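Local atomic coordinates of putative uncharacterized protein (Chaetomium thermophilum var. thermophilum DSM 1495, PDB entry 5M43), a protein that probably dephosphorylates phosphotyrosine and phosphoserine/threonine in proteins, through the dual-specificity phosphatase domain of Yvh1, a ribosome-assembly factor. Residues H29-I34 with P96-V101. Numbering follows the deposited sequence.
Sequences HRITHI and PGVVLV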
loop_
_atom_site.group_PDB
_atom_site.type_symbol
_atom_site.label_atom_id
_atom_site.label_comp_id
_atom_site.label_asym_id
_atom_site.label_seq_id
_atom_site.Cartn_x
_atom_site.Cartn_y
_atom_site.Cartn_z
ATOM N N HIS A 29 0.271 -17.006 -0.721
ATOM C CA HIS A 29 -0.057 -16.063 0.324
ATOM C C HIS A 29 -1.543 -15.896 0.500
ATOM O O HIS A 29 -1.930 -15.123 1.381
ATOM C CB HIS A 29 0.605 -14.698 0.002
ATOM C CG HIS A 29 2.100 -14.810 -0.097
ATOM N ND1 HIS A 29 2.855 -15.329 0.938
ATOM C CD2 HIS A 29 2.967 -14.517 -1.097
ATOM C CE1 HIS A 29 4.123 -15.351 0.577
ATOM N NE2 HIS A 29 4.226 -14.846 -0.639
ATOM N N ARG A 30 -2.364 -16.600 -0.301
ATOM C CA ARG A 30 -3.829 -16.585 -0.119
ATOM C C ARG A 30 -4.349 -15.166 -0.303
ATOM O O ARG A 30 -5.285 -14.732 0.382
ATOM C CB ARG A 30 -4.249 -17.155 1.245
ATOM C CG ARG A 30 -3.800 -18.673 1.426
ATOM C CD ARG A 30 -2.595 -18.789 2.310
ATOM N NE ARG A 30 -2.907 -18.449 3.695
ATOM C CZ ARG A 30 -3.585 -19.247 4.495
ATOM N NH1 ARG A 30 -4.006 -20.443 4.054
ATOM N NH2 ARG A 30 -3.875 -18.859 5.746
ATOM N N ILE A 31 -3.770 -14.477 -1.268
ATOM C CA ILE A 31 -4.152 -13.088 -1.552
ATOM C C ILE A 31 -5.554 -13.043 -2.148
ATOM O O ILE A 31 -5.894 -13.794 -3.077
ATOM C CB ILE A 31 -3.107 -12.445 -2.487
ATOM C CG1 ILE A 31 -1.848 -12.180 -1.663
ATOM C CG2 ILE A 31 -3.638 -11.131 -3.154
ATOM C CD1 ILE A 31 -0.522 -12.104 -2.464
ATOM N N THR A 32 -6.393 -12.143 -1.609
ATOM C CA THR A 32 -7.773 -11.994 -2.070
ATOM C C THR A 32 -8.026 -10.656 -2.743
ATOM O O THR A 32 -9.033 -10.499 -3.464
ATOM C CB THR A 32 -8.737 -12.121 -0.878
ATOM O OG1 THR A 32 -8.398 -11.144 0.121
ATOM C CG2 THR A 32 -8.673 -13.499 -0.238
ATOM N N HIS A 33 -7.163 -9.684 -2.509
ATOM C CA HIS A 33 -7.360 -8.312 -2.970
ATOM C C HIS A 33 -6.047 -7.837 -3.533
ATOM O O HIS A 33 -5.015 -8.036 -2.899
ATOM C CB HIS A 33 -7.779 -7.343 -1.836
ATOM C CG HIS A 33 -9.149 -7.594 -1.299
ATOM N ND1 HIS A 33 -9.485 -8.725 -0.591
ATOM C CD2 HIS A 33 -10.257 -6.817 -1.323
ATOM C CE1 HIS A 33 -10.762 -8.650 -0.227
ATOM N NE2 HIS A 33 -11.251 -7.501 -0.671
ATOM N N ILE A 34 -6.077 -7.209 -4.707
ATOM C CA ILE A 34 -4.870 -6.641 -5.306
ATOM C C ILE A 34 -5.128 -5.166 -5.602
ATOM O O ILE A 34 -6.082 -4.830 -6.325
ATOM C CB ILE A 34 -4.461 -7.373 -6.594
ATOM C CG1 ILE A 34 -4.083 -8.847 -6.267
ATOM C CG2 ILE A 34 -3.298 -6.631 -7.311
ATOM C CD1 ILE A 34 -3.655 -9.632 -7.471
ATOM N N PRO A 96 -12.426 -11.298 6.564
ATOM C CA PRO A 96 -11.151 -10.579 6.443
ATOM C C PRO A 96 -10.323 -11.124 5.280
ATOM O O PRO A 96 -10.245 -12.334 5.064
ATOM C CB PRO A 96 -10.478 -10.839 7.797
ATOM C CG PRO A 96 -11.634 -11.122 8.777
ATOM C CD PRO A 96 -12.756 -11.679 7.954
ATOM N N GLY A 97 -9.702 -10.220 4.525
ATOM C CA GLY A 97 -8.976 -10.580 3.330
ATOM C C GLY A 97 -7.463 -10.492 3.492
ATOM O O GLY A 97 -6.908 -10.242 4.555
ATOM N N VAL A 98 -6.793 -10.797 2.396
ATOM C CA VAL A 98 -5.345 -10.649 2.308
ATOM C C VAL A 98 -5.049 -9.731 1.134
ATOM O O VAL A 98 -5.391 -10.051 -0.018
ATOM C CB VAL A 98 -4.642 -12.007 2.114
ATOM C CG1 VAL A 98 -3.094 -11.841 1.815
ATOM C CG2 VAL A 98 -4.886 -12.892 3.370
ATOM N N VAL A 99 -4.392 -8.606 1.407
ATOM C CA VAL A 99 -4.225 -7.554 0.423
ATOM C C VAL A 99 -2.792 -7.483 -0.089
ATOM O O VAL A 99 -1.847 -7.343 0.710
ATOM C CB VAL A 99 -4.580 -6.182 0.996
ATOM C CG1 VAL A 99 -4.376 -5.063 -0.084
ATOM C CG2 VAL A 99 -6.028 -6.160 1.517
ATOM N N LEU A 100 -2.636 -7.534 -1.415
ATOM C CA LEU A 100 -1.357 -7.245 -2.086
ATOM C C LEU A 100 -1.459 -5.848 -2.672
ATOM O O LEU A 100 -2.425 -5.568 -3.383
ATOM C CB LEU A 100 -1.071 -8.232 -3.219
ATOM C CG LEU A 100 0.057 -7.810 -4.174
ATOM C CD1 LEU A 100 1.433 -7.792 -3.422
ATOM C CD2 LEU A 100 0.091 -8.834 -5.354
ATOM N N VAL A 101 -0.443 -5.020 -2.424
ATOM C CA VAL A 101 -0.297 -3.733 -3.090
ATOM C C VAL A 101 0.940 -3.876 -3.959
ATOM O O VAL A 101 2.029 -4.187 -3.453
ATOM C CB VAL A 101 -0.156 -2.572 -2.095
ATOM C CG1 VAL A 101 -0.052 -1.179 -2.882
ATOM C CG2 VAL A 101 -1.343 -2.528 -1.092
#
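The backbone of V98 is held at both O and N by T32, through its amide N and hydroxyl OG1. The N-H of T32 reaches V98 O at 2.8 Å, in the carbonyl plane and on a lone pair. H33 N adds a longer bond to the same oxygen, 3.1 Å, its donor tilted 27° from that plane. V98 N donates to T32 OG1 at 2.8 Å; chi1 57° sets that hydroxyl between backbone N and carbonyl carbon. L100 N meets H33 O at 2.8 Å, with an N-H...O angle of 172°. The two H33 bonds bracket V99 and define its parallel bridge with H33; I34 pairs next with L100, in strands 33-36 and 99-102, neighbours inside the mixed sheet of the phosphatase catalytic domain. V98 CB lies 3.3 Å from the O of R30, the positive-phi residue of the Schellman motif closing the preceding helix, and V98 CG1 meets I31 CG1 at 3.7 Å. I31 CG2 lies against L100 CB at 3.9 Å. In the second shell, H33 ND1 hydrogen-bonds T32 OG1 at 2.7 Å, the hydroxyl lying at the ring edge, in plane. Farther out, F13 touches V98 and L100, and K53 bonds T32 and I34 through the backbone.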